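Local coordinates for protein beta-N-acetylglucosaminidase Nag2 (Vibrio harveyi, PDB 6EZR) that probably hydrolyses terminal non-reducing N-acetyl-D-hexosamine residues of N-acetyl-beta-D-hexosaminides, as a beta-N-acetylglucosaminidase of glycosyl hydrolase family 20, at residues 261-266 / 559-564; 429-434 / 481-486; 513-518 / 572-577. All coordinates share one frame; numbering follows the deposited sequence. Where two conformers were deposited one is given.

Contact 1 of 3, residues 261-266 / 559-564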
# COMPACT_ATOMS: atom_id res chain seq x y z
N PRO A 261 -1.07 -5.97 -23.17
CA PRO A 261 -0.83 -6.40 -21.79
C PRO A 261 -0.88 -7.92 -21.59
O PRO A 261 -1.78 -8.58 -22.10
CB PRO A 261 -1.98 -5.73 -21.02
CG PRO A 261 -3.06 -5.54 -22.02
CD PRO A 261 -2.37 -5.27 -23.32
N ARG A 262 0.09 -8.46 -20.85
CA ARG A 262 0.05 -9.87 -20.43
C ARG A 262 -1.16 -10.18 -19.56
O ARG A 262 -1.83 -11.18 -19.78
CB ARG A 262 1.32 -10.28 -19.67
CG ARG A 262 1.77 -11.70 -19.95
CD ARG A 262 1.49 -12.70 -18.85
NE ARG A 262 2.64 -12.84 -17.95
CZ ARG A 262 2.99 -13.95 -17.30
NH1 ARG A 262 4.06 -13.91 -16.51
NH2 ARG A 262 2.30 -15.10 -17.41
N PHE A 263 -1.43 -9.32 -18.58
CA PHE A 263 -2.57 -9.47 -17.65
C PHE A 263 -3.56 -8.30 -17.74
O PHE A 263 -3.15 -7.17 -18.00
CB PHE A 263 -2.06 -9.60 -16.21
CG PHE A 263 -1.35 -10.89 -15.93
CD1 PHE A 263 -2.06 -12.07 -15.82
CD2 PHE A 263 0.02 -10.92 -15.77
CE1 PHE A 263 -1.42 -13.27 -15.55
CE2 PHE A 263 0.68 -12.11 -15.50
CZ PHE A 263 -0.04 -13.28 -15.39
N ARG A 264 -4.84 -8.59 -17.50
CA ARG A 264 -5.90 -7.56 -17.55
C ARG A 264 -5.87 -6.60 -16.35
O ARG A 264 -5.99 -5.38 -16.52
CB ARG A 264 -7.29 -8.21 -17.67
CG ARG A 264 -7.48 -8.98 -18.97
CD ARG A 264 -8.90 -9.51 -19.19
NE ARG A 264 -9.46 -10.23 -18.04
CZ ARG A 264 -9.11 -11.46 -17.63
NH1 ARG A 264 -8.15 -12.15 -18.25
NH2 ARG A 264 -9.72 -11.99 -16.58
N TYR A 265 -5.72 -7.16 -15.16
CA TYR A 265 -5.65 -6.40 -13.91
C TYR A 265 -4.18 -6.17 -13.57
O TYR A 265 -3.44 -7.14 -13.35
CB TYR A 265 -6.36 -7.16 -12.81
CG TYR A 265 -6.51 -6.44 -11.47
CD1 TYR A 265 -5.44 -6.33 -10.58
CD2 TYR A 265 -7.74 -5.90 -11.08
CE1 TYR A 265 -5.58 -5.69 -9.36
CE2 TYR A 265 -7.89 -5.27 -9.86
CZ TYR A 265 -6.81 -5.16 -9.00
OH TYR A 265 -6.97 -4.51 -7.79
N ARG A 266 -3.75 -4.91 -13.53
CA ARG A 266 -2.36 -4.53 -13.22
C ARG A 266 -2.42 -3.39 -12.21
O ARG A 266 -2.57 -2.23 -12.58
CB ARG A 266 -1.61 -4.09 -14.48
CG ARG A 266 -1.70 -5.10 -15.63
CD ARG A 266 -0.91 -4.69 -16.86
NE ARG A 266 -1.39 -3.44 -17.44
CZ ARG A 266 -2.54 -3.28 -18.11
NH1 ARG A 266 -3.38 -4.30 -18.33
NH2 ARG A 266 -2.86 -2.08 -18.58
N GLU A 559 8.24 -14.16 -11.58
CA GLU A 559 7.67 -14.51 -12.87
C GLU A 559 6.32 -15.18 -12.64
O GLU A 559 6.26 -16.39 -12.41
CB GLU A 559 8.64 -15.41 -13.65
CG GLU A 559 9.75 -14.63 -14.37
CD GLU A 559 10.87 -15.50 -14.91
OE1 GLU A 559 11.46 -16.29 -14.13
OE2 GLU A 559 11.19 -15.38 -16.12
N PRO A 560 5.22 -14.39 -12.67
CA PRO A 560 3.92 -14.97 -12.30
C PRO A 560 3.43 -16.03 -13.29
O PRO A 560 3.55 -15.86 -14.51
CB PRO A 560 2.97 -13.75 -12.26
CG PRO A 560 3.64 -12.70 -13.08
CD PRO A 560 5.11 -12.97 -13.03
N LEU A 561 2.92 -17.12 -12.73
CA LEU A 561 2.38 -18.26 -13.49
C LEU A 561 3.37 -18.81 -14.53
O LEU A 561 3.00 -19.09 -15.67
CB LEU A 561 1.07 -17.85 -14.16
CG LEU A 561 -0.02 -17.23 -13.29
CD1 LEU A 561 -1.17 -16.81 -14.18
CD2 LEU A 561 -0.51 -18.19 -12.22
N ALA A 562 4.63 -18.98 -14.12
CA ALA A 562 5.71 -19.40 -15.02
C ALA A 562 5.50 -20.81 -15.59
O ALA A 562 5.69 -21.03 -16.79
CB ALA A 562 7.07 -19.30 -14.32
N GLU A 563 5.07 -21.74 -14.73
CA GLU A 563 4.81 -23.14 -15.12
C GLU A 563 3.34 -23.45 -15.49
O GLU A 563 2.96 -24.62 -15.55
CB GLU A 563 5.32 -24.10 -14.03
CG GLU A 563 6.71 -24.67 -14.29
CD GLU A 563 6.73 -25.78 -15.35
OE1 GLU A 563 7.67 -25.82 -16.17
OE2 GLU A 563 5.80 -26.63 -15.36
N VAL A 564 2.53 -22.42 -15.73
CA VAL A 564 1.14 -22.60 -16.18
C VAL A 564 1.08 -22.38 -17.70
O VAL A 564 1.21 -21.23 -18.14
CB VAL A 564 0.19 -21.61 -15.46
CG1 VAL A 564 -1.24 -21.73 -15.98
CG2 VAL A 564 0.20 -21.85 -13.96

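Contact 2 of 3, residues 429-434 / 481-486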
# COMPACT_ATOMS: atom_id res chain seq x y z
N ALA A 429 -16.48 2.52 -10.08
CA ALA A 429 -16.01 1.16 -10.38
C ALA A 429 -16.97 0.10 -9.83
O ALA A 429 -17.43 0.23 -8.70
CB ALA A 429 -14.62 0.94 -9.80
N PRO A 430 -17.25 -0.97 -10.61
CA PRO A 430 -18.24 -1.97 -10.17
C PRO A 430 -17.72 -3.01 -9.16
O PRO A 430 -18.18 -4.15 -9.14
CB PRO A 430 -18.63 -2.64 -11.49
CG PRO A 430 -17.36 -2.63 -12.27
CD PRO A 430 -16.62 -1.37 -11.88
N TYR A 431 -16.80 -2.58 -8.29
CA TYR A 431 -16.10 -3.44 -7.34
C TYR A 431 -15.93 -2.70 -6.02
O TYR A 431 -15.65 -1.50 -6.01
CB TYR A 431 -14.71 -3.83 -7.87
CG TYR A 431 -14.68 -4.32 -9.30
CD1 TYR A 431 -15.29 -5.51 -9.65
CD2 TYR A 431 -14.02 -3.59 -10.29
CE1 TYR A 431 -15.27 -5.97 -10.96
CE2 TYR A 431 -13.99 -4.05 -11.61
CZ TYR A 431 -14.61 -5.23 -11.94
OH TYR A 431 -14.59 -5.69 -13.24
N VAL A 432 -16.12 -3.41 -4.92
CA VAL A 432 -15.81 -2.90 -3.58
C VAL A 432 -15.13 -4.03 -2.84
O VAL A 432 -15.62 -5.15 -2.83
CB VAL A 432 -17.06 -2.45 -2.80
CG1 VAL A 432 -16.68 -2.01 -1.39
CG2 VAL A 432 -17.76 -1.32 -3.52
N HIS A 433 -13.99 -3.69 -2.24
CA HIS A 433 -13.17 -4.62 -1.48
C HIS A 433 -13.61 -4.51 -0.03
O HIS A 433 -13.71 -3.41 0.51
CB HIS A 433 -11.69 -4.24 -1.65
CG HIS A 433 -10.73 -5.33 -1.30
ND1 HIS A 433 -10.68 -5.92 -0.06
CD2 HIS A 433 -9.74 -5.91 -2.03
CE1 HIS A 433 -9.73 -6.83 -0.04
NE2 HIS A 433 -9.13 -6.83 -1.22
N ILE A 434 -13.91 -5.65 0.59
CA ILE A 434 -14.57 -5.72 1.90
C ILE A 434 -13.65 -6.17 3.05
O ILE A 434 -14.06 -6.20 4.23
CB ILE A 434 -15.82 -6.65 1.80
CG1 ILE A 434 -16.90 -6.27 2.83
CG2 ILE A 434 -15.43 -8.12 1.91
CD1 ILE A 434 -17.62 -4.97 2.52
N GLY A 481 -25.29 -2.91 -7.28
CA GLY A 481 -24.59 -3.09 -8.56
C GLY A 481 -23.08 -3.28 -8.46
O GLY A 481 -22.36 -3.01 -9.43
N LYS A 482 -22.60 -3.74 -7.30
CA LYS A 482 -21.17 -3.94 -7.04
C LYS A 482 -20.85 -5.40 -6.80
O LYS A 482 -21.64 -6.14 -6.18
CB LYS A 482 -20.72 -3.13 -5.82
CG LYS A 482 -21.01 -1.65 -5.88
CD LYS A 482 -20.44 -0.99 -7.13
CE LYS A 482 -20.65 0.52 -7.07
NZ LYS A 482 -20.22 1.20 -8.31
N ARG A 483 -19.68 -5.81 -7.28
CA ARG A 483 -19.16 -7.15 -7.07
C ARG A 483 -18.18 -7.10 -5.90
O ARG A 483 -17.32 -6.23 -5.84
CB ARG A 483 -18.46 -7.63 -8.34
CG ARG A 483 -18.19 -9.13 -8.37
CD ARG A 483 -17.27 -9.51 -9.52
NE ARG A 483 -16.84 -10.91 -9.41
CZ ARG A 483 -16.17 -11.58 -10.34
NH1 ARG A 483 -15.82 -11.00 -11.49
NH2 ARG A 483 -15.83 -12.85 -10.12
N MET A 484 -18.31 -8.03 -4.97
CA MET A 484 -17.47 -8.02 -3.78
C MET A 484 -16.07 -8.57 -4.06
O MET A 484 -15.90 -9.53 -4.80
CB MET A 484 -18.12 -8.82 -2.65
CG MET A 484 -17.55 -8.50 -1.28
SD MET A 484 -18.58 -9.11 0.06
CE MET A 484 -18.10 -10.83 0.09
N LEU A 485 -15.08 -7.91 -3.46
CA LEU A 485 -13.68 -8.34 -3.46
C LEU A 485 -13.23 -8.60 -2.01
O LEU A 485 -13.67 -7.92 -1.08
CB LEU A 485 -12.80 -7.26 -4.10
CG LEU A 485 -12.62 -7.23 -5.63
CD1 LEU A 485 -13.90 -7.49 -6.41
CD2 LEU A 485 -12.01 -5.91 -6.07
N GLY A 486 -12.37 -9.59 -1.81
CA GLY A 486 -11.88 -9.92 -0.47
C GLY A 486 -10.46 -10.43 -0.47
O GLY A 486 -9.93 -10.84 -1.50

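Contact 3 of 3, residues 513-518 / 572-577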
# COMPACT_ATOMS: atom_id res chain seq x y z
N ASN A 513 -5.04 -22.91 -6.48
CA ASN A 513 -6.01 -23.69 -5.72
C ASN A 513 -7.34 -22.98 -5.60
O ASN A 513 -8.39 -23.58 -5.83
CB ASN A 513 -5.51 -23.99 -4.31
CG ASN A 513 -5.25 -25.46 -4.11
OD1 ASN A 513 -4.25 -25.99 -4.61
ND2 ASN A 513 -6.15 -26.13 -3.40
N CYS A 514 -7.27 -21.72 -5.23
CA CYS A 514 -8.45 -20.88 -5.10
C CYS A 514 -9.16 -20.71 -6.46
O CYS A 514 -10.38 -20.84 -6.55
CB CYS A 514 -8.05 -19.54 -4.48
SG CYS A 514 -9.35 -18.32 -4.36
N ALA A 515 -8.38 -20.45 -7.51
CA ALA A 515 -8.91 -20.37 -8.88
C ALA A 515 -9.69 -21.63 -9.31
O ALA A 515 -10.77 -21.52 -9.88
CB ALA A 515 -7.79 -20.07 -9.86
N ARG A 516 -9.15 -22.81 -9.01
CA ARG A 516 -9.79 -24.06 -9.40
C ARG A 516 -11.08 -24.39 -8.63
O ARG A 516 -11.88 -25.21 -9.09
CB ARG A 516 -8.79 -25.22 -9.35
CG ARG A 516 -7.74 -25.14 -10.45
CD ARG A 516 -6.85 -26.37 -10.51
NE ARG A 516 -6.16 -26.59 -9.25
CZ ARG A 516 -4.87 -26.34 -9.03
NH1 ARG A 516 -4.10 -25.88 -10.01
NH2 ARG A 516 -4.36 -26.56 -7.84
N GLN A 517 -11.30 -23.75 -7.47
CA GLN A 517 -12.59 -23.86 -6.76
C GLN A 517 -13.70 -23.03 -7.43
O GLN A 517 -14.88 -23.24 -7.14
CB GLN A 517 -12.49 -23.45 -5.28
CG GLN A 517 -11.51 -24.23 -4.41
CD GLN A 517 -11.60 -25.75 -4.54
OE1 GLN A 517 -12.69 -26.31 -4.73
NE2 GLN A 517 -10.46 -26.43 -4.42
N GLY A 518 -13.32 -22.10 -8.30
CA GLY A 518 -14.27 -21.28 -9.06
C GLY A 518 -14.10 -19.78 -8.90
O GLY A 518 -14.68 -19.02 -9.68
N LYS A 572 -8.28 -18.14 -17.35
CA LYS A 572 -9.52 -17.37 -17.43
C LYS A 572 -9.94 -16.81 -16.07
O LYS A 572 -10.61 -15.78 -16.01
CB LYS A 572 -10.66 -18.22 -18.00
CG LYS A 572 -10.62 -18.39 -19.52
CD LYS A 572 -11.98 -18.73 -20.11
CE LYS A 572 -12.35 -20.19 -19.91
NZ LYS A 572 -13.81 -20.42 -20.04
N ARG A 573 -9.54 -17.49 -14.99
CA ARG A 573 -9.82 -17.07 -13.60
C ARG A 573 -8.77 -16.14 -12.97
O ARG A 573 -9.05 -15.52 -11.94
CB ARG A 573 -10.00 -18.30 -12.71
CG ARG A 573 -11.11 -19.24 -13.15
CD ARG A 573 -12.38 -19.11 -12.34
NE ARG A 573 -13.43 -19.96 -12.91
CZ ARG A 573 -13.50 -21.30 -12.79
NH1 ARG A 573 -12.58 -21.99 -12.10
NH2 ARG A 573 -14.51 -21.95 -13.36
N ILE A 574 -7.57 -16.05 -13.55
CA ILE A 574 -6.56 -15.09 -13.08
C ILE A 574 -6.85 -13.70 -13.65
O ILE A 574 -6.66 -13.46 -14.84
CB ILE A 574 -5.12 -15.53 -13.44
CG1 ILE A 574 -4.83 -16.97 -12.97
CG2 ILE A 574 -4.11 -14.55 -12.84
CD1 ILE A 574 -5.14 -17.28 -11.52
N TRP A 575 -7.30 -12.78 -12.79
CA TRP A 575 -7.48 -11.37 -13.17
C TRP A 575 -6.14 -10.76 -13.52
O TRP A 575 -5.94 -10.20 -14.60
CB TRP A 575 -8.10 -10.58 -12.01
CG TRP A 575 -9.59 -10.39 -12.05
CD1 TRP A 575 -10.52 -11.17 -12.69
CD2 TRP A 575 -10.32 -9.36 -11.38
NE1 TRP A 575 -11.78 -10.67 -12.48
CE2 TRP A 575 -11.69 -9.56 -11.67
CE3 TRP A 575 -9.95 -8.28 -10.57
CZ2 TRP A 575 -12.68 -8.70 -11.18
CZ3 TRP A 575 -10.93 -7.44 -10.08
CH2 TRP A 575 -12.28 -7.65 -10.39
N GLY A 576 -5.21 -10.87 -12.58
CA GLY A 576 -3.88 -10.38 -12.79
C GLY A 576 -3.12 -10.18 -11.50
O GLY A 576 -3.32 -10.92 -10.53
N ILE A 577 -2.25 -9.18 -11.52
CA ILE A 577 -1.24 -8.98 -10.50
C ILE A 577 -1.51 -7.67 -9.78
O ILE A 577 -2.03 -6.72 -10.37
CB ILE A 577 0.20 -9.00 -11.10
CG1 ILE A 577 0.68 -10.44 -11.30
CG2 ILE A 577 1.23 -8.38 -10.16
CD1 ILE A 577 -0.07 -11.24 -12.33

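Contact 1 of 3, residues 261-266 / 559-564
The carbonyl oxygen of Pro560 is gripped by both terminal nitrogens of one guanidinium group. Arg262 NH1 donates to Pro560 O at 2.8 Å, lying in the carbonyl plane on a lone pair, although the bond is bent (135° at the hydrogen) and the oxygen sits 27° out of the guanidinium plane. Arg262 NH2 adds a weak bond to Pro560 O at 3.2 Å. Bends at chi2 and chi3 (-94°) carry the arginine chain along its neighbour to Pro560, and Phe263 CE2 lies 3.2 Å from the guanidinium plane, near the rim of one face. The phenyl ring meets the second segment through its far end: Leu561 CD1 approaches the ring edge, 3.8 Å from Phe263 CE1, while Pro560 CG comes in obliquely, 3.9 Å from Phe263 CE2. Pro560 thus offers its ring to the apolar partner and its carbonyl to the charged one. It is the second residue of a type II turn, Glu559 to Ala562, and Glu508 accepts from Leu561 N in the same turn. Ile574 and Ile577 also pack on Phe263, placing the contact beside the closing strand pair, 265-271 with 574-581, of a TIM-type beta/alpha barrel.

Contact 2 of 3, residues 429-434 / 481-486
Leu485 is wrapped closely by the neighbouring strand: its CB rests 3.9 Å from His433 CD2, and its CD2 lies 3.9 Å from Tyr431 CB. The His433 ring has its face over the following peptide, with Leu485 C and Gly486 N each beneath its centre, and Gly486 CA makes an off-centre CH-pi contact with it. Beyond these segments, Tyr503 meets the same imidazole edge-to-face. On the other side of the sheet, Ile434 CG2 occupies the crowded position between its backbone N and carbonyl carbon (chi1 of CG1 -152°), which sets it 3.8 Å from Met484 SD; Leu477 of helix 465-479 closes over Met484 and Val432. Three parallel bridges, Tyr431-Arg483, Val432-Met484 and His433-Leu485, make these neighbouring strands of the catalytic beta/alpha barrel, with helices 448-457 and 465-479 in the connection between them. The backbone ladder runs from Arg483 N to Pro430 O (2.9 Å, 168° at the hydrogen) as far as Ile434 N to Leu485 O (2.8 Å). Packing is looser at the N-terminal end, where Pro430 and Gly481 are exposed and approach no nearer than 4.3 Å, from Pro430 CB to Gly481 O. There Lys482, bent at chi2 (-55°), passes its aliphatic chain beside Val432 CG2 and sends NZ to Ala429 O at 3.0 Å, well above the carbonyl plane; Phe427 O takes a second bond from this ammonium. Arg483 lies alongside Tyr431, its CB at the ring edge, but its extended chain carries the guanidinium away to Asp520 and the carbonyl of Asp499.

Contact 3 of 3, residues 513-518 / 572-577
Arg573 lays one face of its guanidinium group over the backbone of Gly518, whose CA lies 3.5 Å from the plane and toward its rim. At the edge of the same group, Arg573 NH1 donates to Ala515 O at 2.9 Å, with 139° at the hydrogen and the oxygen 18° out of the guanidinium plane. CG stands anti to the carbonyl carbon, and a bend at chi2 (-102°) turns the chain toward the end of helix 508-517, bringing Arg573 CD within 3.5 Å of Gly518 O. Apolar contact accompanies the polar one: Ala515 CB touches Arg573 CB at 4.0 Å and Ile574 CD1 at 4.2 Å, which seats the last helical turn against the start of strand 574-581. Gly518 ends the helix in a Schellman motif; at its positive phi a CB would press on the carbonyl oxygen of Gln517, which calls for glycine. Its amide bonds back to Ala515 O at 3.1 Å, so that oxygen accepts two N-H donors, which arrive from opposite faces of the carbonyl plane. Val521 on the adjoining strand 521-523 packs against both Cys514 and Ile574, touching helix and strand alike. Asp520 lies against the Arg573 side chain. Carbonyl groups at a C-terminal helix end carry the negative end of the helix dipole, so a guanidinium bonded to one of them is probably favoured electrostatically, with Asp520 perhaps contributing.

In the fold
From the N terminus, residues 261-266 lead into strand 265-271 and meet their partner only at 559-564, so contact 1 closes a loop of 292 residues that holds most of the barrel. Contact 2 is nested inside it, joining two consecutive barrel strands across 46 residues. Contact 3 follows contact 2 in series: it opens at 513-518, within the loop of contact 1, and closes at 572-577, beyond it, so contacts 1 and 3 cross. Their meeting is direct, since strands 265-271 and 574-581 pair through Tyr265 O and Ile577 N, 3.0 Å apart. Trp575 connects contacts 3 and 2, its CH2 3.5 Å from Tyr431 CE1. All three contacts reach the same sheet.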